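PDB 2ZZJ: glucuronan lyase A, which probably cleaves beta-1,4-glucuronan within the chain as an endo-acting polysaccharide lyase and carries a bound calcium ion. Local coordinates for residues K18-T23 with G50-E55; R153-I158 with A231-D236. All coordinates share one frame; numbering follows the deposited sequence.

Contact 1 of 2, residues K18-T23 with G50-E55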
loop_
_atom_site.group_PDB
_atom_site.type_symbol
_atom_site.label_atom_id
_atom_site.label_comp_id
_atom_site.label_asym_id
_atom_site.label_seq_id
_atom_site.Cartn_x
_atom_site.Cartn_y
_atom_site.Cartn_z
ATOM N N LYS A 18 -1.626 -13.163 -7.308
ATOM C CA LYS A 18 -0.409 -13.283 -8.117
ATOM C C LYS A 18 -0.827 -13.183 -9.567
ATOM O O LYS A 18 -0.913 -14.199 -10.255
ATOM C CB LYS A 18 0.257 -14.651 -7.941
ATOM C CG LYS A 18 0.488 -15.146 -6.540
ATOM C CD LYS A 18 0.520 -16.680 -6.581
ATOM C CE LYS A 18 -0.045 -17.275 -5.308
ATOM N NZ LYS A 18 -1.087 -18.352 -5.549
ATOM N N GLU A 19 -1.093 -11.973 -10.024
ATOM C CA GLU A 19 -1.635 -11.716 -11.352
ATOM C C GLU A 19 -0.595 -12.001 -12.450
ATOM O O GLU A 19 0.601 -11.653 -12.326
ATOM C CB GLU A 19 -2.119 -10.272 -11.387
ATOM C CG GLU A 19 -3.329 -9.990 -12.181
ATOM C CD GLU A 19 -3.939 -8.624 -11.869
ATOM O OE1 GLU A 19 -5.094 -8.365 -12.314
ATOM O OE2 GLU A 19 -3.285 -7.804 -11.194
ATOM N N ASN A 20 -1.036 -12.643 -13.539
ATOM C CA ASN A 20 -0.157 -12.872 -14.701
ATOM C C ASN A 20 1.051 -13.740 -14.329
ATOM O O ASN A 20 0.883 -14.845 -13.854
ATOM C CB ASN A 20 0.235 -11.522 -15.347
ATOM C CG ASN A 20 0.919 -11.668 -16.706
ATOM O OD1 ASN A 20 1.618 -10.749 -17.149
ATOM N ND2 ASN A 20 0.739 -12.807 -17.358
ATOM N N GLN A 21 2.270 -13.246 -14.516
ATOM C CA GLN A 21 3.452 -14.000 -14.118
ATOM C C GLN A 21 3.961 -13.673 -12.698
ATOM O O GLN A 21 5.038 -14.111 -12.308
ATOM C CB GLN A 21 4.584 -13.816 -15.133
ATOM C CG GLN A 21 4.327 -14.559 -16.467
ATOM C CD GLN A 21 5.502 -14.504 -17.458
ATOM O OE1 GLN A 21 6.675 -14.409 -17.077
ATOM N NE2 GLN A 21 5.175 -14.581 -18.752
ATOM N N GLY A 22 3.172 -12.922 -11.938
ATOM C CA GLY A 22 3.581 -12.537 -10.566
ATOM C C GLY A 22 3.772 -13.720 -9.629
ATOM O O GLY A 22 3.149 -14.783 -9.811
ATOM N N THR A 23 4.636 -13.555 -8.629
ATOM C CA THR A 23 4.811 -14.550 -7.568
ATOM C C THR A 23 4.667 -13.877 -6.208
ATOM O O THR A 23 4.863 -12.665 -6.093
ATOM C CB THR A 23 6.174 -15.300 -7.652
ATOM O OG1 THR A 23 7.277 -14.403 -7.440
ATOM C CG2 THR A 23 6.336 -16.002 -9.032
ATOM N N GLY A 50 -3.854 -6.667 -19.231
ATOM C CA GLY A 50 -4.321 -6.709 -17.829
ATOM C C GLY A 50 -3.395 -6.026 -16.817
ATOM O O GLY A 50 -2.516 -5.238 -17.186
ATOM N N ARG A 51 -3.579 -6.347 -15.535
ATOM C CA ARG A 51 -2.864 -5.637 -14.461
ATOM C C ARG A 51 -1.835 -6.522 -13.791
ATOM O O ARG A 51 -1.748 -7.711 -14.085
ATOM C CB ARG A 51 -3.850 -4.987 -13.472
ATOM C CG ARG A 51 -4.551 -3.780 -14.078
ATOM C CD ARG A 51 -5.495 -3.088 -13.129
ATOM N NE ARG A 51 -6.173 -1.920 -13.719
ATOM C CZ ARG A 51 -7.276 -1.990 -14.470
ATOM N NH1 ARG A 51 -7.832 -3.173 -14.727
ATOM N NH2 ARG A 51 -7.844 -0.883 -14.950
ATOM N N TYR A 52 -1.015 -5.925 -12.921
ATOM C CA TYR A 52 0.192 -6.572 -12.453
ATOM C C TYR A 52 0.270 -6.467 -10.925
ATOM O O TYR A 52 1.177 -5.826 -10.381
ATOM C CB TYR A 52 1.394 -5.855 -13.063
ATOM C CG TYR A 52 1.647 -6.071 -14.556
ATOM C CD1 TYR A 52 2.405 -7.149 -15.006
ATOM C CD2 TYR A 52 1.196 -5.129 -15.509
ATOM C CE1 TYR A 52 2.681 -7.326 -16.399
ATOM C CE2 TYR A 52 1.475 -5.295 -16.888
ATOM C CZ TYR A 52 2.209 -6.389 -17.307
ATOM O OH TYR A 52 2.499 -6.536 -18.661
ATOM N N HIS A 53 -0.684 -7.097 -10.242
ATOM C CA HIS A 53 -0.718 -7.118 -8.768
ATOM C C HIS A 53 -0.057 -8.375 -8.246
ATOM O O HIS A 53 -0.432 -9.493 -8.626
ATOM C CB HIS A 53 -2.155 -7.206 -8.255
ATOM C CG HIS A 53 -3.011 -6.028 -8.551
ATOM N ND1 HIS A 53 -3.756 -5.925 -9.709
ATOM C CD2 HIS A 53 -3.335 -4.953 -7.796
ATOM C CE1 HIS A 53 -4.478 -4.826 -9.664
ATOM N NE2 HIS A 53 -4.246 -4.218 -8.514
ATOM N N SER A 54 0.898 -8.219 -7.338
ATOM C CA SER A 54 1.366 -9.355 -6.519
ATOM C C SER A 54 1.205 -8.907 -5.057
ATOM O O SER A 54 2.054 -8.188 -4.538
ATOM C CB SER A 54 2.815 -9.712 -6.820
ATOM O OG SER A 54 2.959 -10.366 -8.063
ATOM N N GLU A 55 0.104 -9.297 -4.412
ATOM C CA GLU A 55 -0.308 -8.698 -3.132
ATOM C C GLU A 55 -0.852 -9.765 -2.168
ATOM O O GLU A 55 -1.253 -10.870 -2.601
ATOM C CB GLU A 55 -1.432 -7.652 -3.347
ATOM C CG GLU A 55 -0.989 -6.334 -4.036
ATOM C CD GLU A 55 -2.159 -5.433 -4.395
ATOM O OE1 GLU A 55 -3.243 -5.962 -4.783
ATOM O OE2 GLU A 55 -2.009 -4.193 -4.280
HETATM O O HOH W 1 -5.973 -8.047 -14.764
#

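Contact 2 of 2, residues R153-I158 with A231-D236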
loop_
_atom_site.group_PDB
_atom_site.type_symbol
_atom_site.label_atom_id
_atom_site.label_comp_id
_atom_site.label_asym_id
_atom_site.label_seq_id
_atom_site.Cartn_x
_atom_site.Cartn_y
_atom_site.Cartn_z
ATOM N N ARG A 153 10.992 0.828 7.076
ATOM C CA ARG A 153 9.933 0.581 8.006
ATOM C C ARG A 153 8.989 1.751 7.958
ATOM O O ARG A 153 9.402 2.908 8.170
ATOM C CB ARG A 153 10.491 0.414 9.446
ATOM C CG ARG A 153 11.414 -0.816 9.639
ATOM C CD ARG A 153 12.893 -0.531 9.290
ATOM N NE ARG A 153 13.494 0.520 10.120
ATOM C CZ ARG A 153 14.562 1.241 9.745
ATOM N NH1 ARG A 153 15.138 1.035 8.551
ATOM N NH2 ARG A 153 15.044 2.184 10.551
ATOM N N VAL A 154 7.712 1.447 7.719
ATOM C CA VAL A 154 6.690 2.463 7.470
ATOM C C VAL A 154 5.645 2.315 8.561
ATOM O O VAL A 154 5.218 1.181 8.870
ATOM C CB VAL A 154 5.997 2.278 6.079
ATOM C CG1 VAL A 154 4.816 3.252 5.909
ATOM C CG2 VAL A 154 7.000 2.449 4.924
ATOM N N VAL A 155 5.289 3.444 9.181
ATOM C CA VAL A 155 4.181 3.473 10.129
ATOM C C VAL A 155 3.220 4.576 9.684
ATOM O O VAL A 155 3.669 5.710 9.347
ATOM C CB VAL A 155 4.622 3.685 11.586
ATOM C CG1 VAL A 155 3.374 3.765 12.520
ATOM C CG2 VAL A 155 5.584 2.568 12.068
ATOM N N LEU A 156 1.929 4.234 9.638
ATOM C CA LEU A 156 0.881 5.205 9.346
ATOM C C LEU A 156 0.009 5.357 10.579
ATOM O O LEU A 156 -0.348 4.372 11.233
ATOM C CB LEU A 156 -0.006 4.754 8.179
ATOM C CG LEU A 156 0.667 4.126 6.949
ATOM C CD1 LEU A 156 -0.404 3.600 5.973
ATOM C CD2 LEU A 156 1.501 5.138 6.279
ATOM N N GLN A 157 -0.327 6.590 10.925
ATOM C CA GLN A 157 -1.393 6.795 11.919
ATOM C C GLN A 157 -2.472 7.588 11.222
ATOM O O GLN A 157 -2.217 8.711 10.823
ATOM C CB GLN A 157 -0.862 7.564 13.113
ATOM C CG GLN A 157 -1.964 7.910 14.123
ATOM C CD GLN A 157 -1.482 8.803 15.238
ATOM O OE1 GLN A 157 -0.351 9.282 15.224
ATOM N NE2 GLN A 157 -2.362 9.049 16.213
ATOM N N ILE A 158 -3.645 7.000 11.032
ATOM C CA ILE A 158 -4.660 7.651 10.235
ATOM C C ILE A 158 -5.972 7.645 10.994
ATOM O O ILE A 158 -6.439 6.575 11.392
ATOM C CB ILE A 158 -4.841 7.003 8.826
ATOM C CG1 ILE A 158 -3.510 7.016 8.049
ATOM C CG2 ILE A 158 -5.890 7.791 7.991
ATOM C CD1 ILE A 158 -3.526 6.276 6.738
ATOM N N ALA A 231 3.386 1.716 19.061
ATOM C CA ALA A 231 4.182 0.545 19.464
ATOM C C ALA A 231 3.550 -0.774 18.977
ATOM O O ALA A 231 4.273 -1.745 18.747
ATOM C CB ALA A 231 4.386 0.492 20.992
ATOM N N ASP A 232 2.220 -0.818 18.870
ATOM C CA ASP A 232 1.569 -2.039 18.364
ATOM C C ASP A 232 2.070 -2.413 16.967
ATOM O O ASP A 232 2.220 -3.597 16.648
ATOM C CB ASP A 232 0.060 -1.866 18.257
ATOM C CG ASP A 232 -0.634 -2.012 19.559
ATOM O OD1 ASP A 232 -0.157 -2.775 20.415
ATOM O OD2 ASP A 232 -1.705 -1.415 19.686
ATOM N N VAL A 233 2.337 -1.404 16.143
ATOM C CA VAL A 233 2.633 -1.655 14.714
ATOM C C VAL A 233 4.039 -1.338 14.249
ATOM O O VAL A 233 4.394 -1.647 13.124
ATOM C CB VAL A 233 1.622 -0.950 13.771
ATOM C CG1 VAL A 233 0.207 -1.212 14.228
ATOM C CG2 VAL A 233 1.888 0.574 13.655
ATOM N N ASP A 234 4.821 -0.661 15.091
ATOM C CA ASP A 234 6.179 -0.255 14.712
ATOM C C ASP A 234 7.074 -1.475 14.482
ATOM O O ASP A 234 7.361 -2.242 15.414
ATOM C CB ASP A 234 6.762 0.647 15.833
ATOM C CG ASP A 234 8.209 1.030 15.586
ATOM O OD1 ASP A 234 8.705 0.844 14.452
ATOM O OD2 ASP A 234 8.837 1.532 16.544
ATOM N N PRO A 235 7.511 -1.706 13.232
ATOM C CA PRO A 235 8.358 -2.906 13.045
ATOM C C PRO A 235 9.651 -2.914 13.855
ATOM O O PRO A 235 10.258 -3.979 14.030
ATOM C CB PRO A 235 8.734 -2.859 11.556
ATOM C CG PRO A 235 7.627 -1.969 10.891
ATOM C CD PRO A 235 7.281 -0.955 11.974
ATOM N N ASP A 236 10.066 -1.743 14.318
ATOM C CA ASP A 236 11.353 -1.544 15.003
ATOM C C ASP A 236 11.315 -1.766 16.514
ATOM O O ASP A 236 12.302 -1.505 17.228
ATOM C CB ASP A 236 11.881 -0.137 14.705
ATOM C CG ASP A 236 12.519 -0.038 13.326
ATOM O OD1 ASP A 236 13.095 -1.040 12.851
ATOM O OD2 ASP A 236 12.438 1.042 12.701
#

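Contact 1 of 2, residues K18-T23 with G50-E55
The Glu-19 side chain lies alongside His-53, pointing the same way, with carboxylate and imidazole planes 32° apart. It springs from the first residue of a type II' beta turn, Glu-19 to Gly-22, closed by Gly-22 N to Glu-19 O at 2.9 Å; the turn links strands 15-18 and 23-27 of the jelly roll. A chi2 of 165° carries CD outward, and OE2 lies within bonding distance of two N-H groups of one residue. His-53 N donates to its anti lone pair over 2.9 Å, and His-53 ND1 meets OE2 at the ring edge, a His-carboxylate hydrogen bond whose 2.4 Å length is doubtfully short. Replacing Glu-19 by alanine would probably leave His-53 N without its acceptor and break the water bridge to Arg-51 N. The backbones join through Glu-19 N to His-53 O at 2.9 Å, while Lys-18 and Ser-54 form an antiparallel non-hydrogen-bonded pair. Asn-20 OD1 comes obliquely to Tyr-52 CE1 at 3.7 Å, but its hydrogen bond goes to Thr-45. Ring stacking with Tyr-200 also holds His-53. One water donates to Glu-19 OE1 at 2.6 Å and accepts from Arg-51 N at 3.0 Å.

Contact 2 of 2, residues R153-I158 with A231-D236
An Asx turn in the C-terminal tail, after the short, weakly bonded helical turn around residues 230-233, sets that tail against strand 152-160 of the beta jelly roll. From the strand, Arg-153 and Val-155 point toward the tail, while Val-154 between them points away and packs on Phe-72 and Phe-74 of strand 66-76. Val-155 divides its two methyls between neighbouring tail residues. CG1, anti to the backbone N (chi1 177°), meets Val-233 CG2 at 3.7 Å; CG2 lies 3.9 Å from Pro-235 CD and equally near Asp-234 CA. This apolar patch continues where Pro-235 CB comes within 3.9 Å of Arg-153 CG, so the aliphatic part of the arginine packs beside the proline ring before its charged end turns to Asp-236.

In Arg-153, chi2 turns CD and chi3 turns NE out of an extended course, which brings NE to Asp-236. There NE gives a nearly straight hydrogen bond, 176° at hydrogen, to the syn lone pair of Asp-236 OD2 at 2.8 Å. The carboxylate oxygen lies at the guanidinium edge, in its plane, although the two flat groups are turned 60° from one another. This salt bridge is not a paired two-nitrogen grip, since Arg-153 NH2 stays 3.6 Å from Asp-236 OD2; Arg-153 NH1 instead bonds to Trp-151 O. Phe-32 touches Arg-153, Pro-235 and Asp-236 alike. Close by is the calcium site: the side chain of Pro-235 is about 5 Å from that of Lys-33, a residue of that site, and Pro-235 O accepts a hydrogen bond from Lys-33 NZ. The turn that brings Asp-236 to the arginine is held by Asp-234 OD1, which receives Asp-236 N at 2.9 Å from above its carboxylate plane.

Overall arrangement
The two contacts lie on opposite sides of the chain's centre, about 27 Å apart between centres and about 13 Å between nearest atoms, so they do not touch. Along the chain they come in series: 18-23 with 50-55 closes before 153-158 with 231-236 opens. Contact 1 joins strands 15-18 and 53-63 of one antiparallel sheet of the jelly roll, and its turn leads at Thr-23 into strand 23-27 of the other, which also holds strand 152-160 of contact 2. Contact 1 thus sits where the chain passes between sheets, away from the calcium site, whereas contact 2 fastens the C-terminal tail to a strand, with the side chain of Pro-235 about 9 Å from the calcium ion.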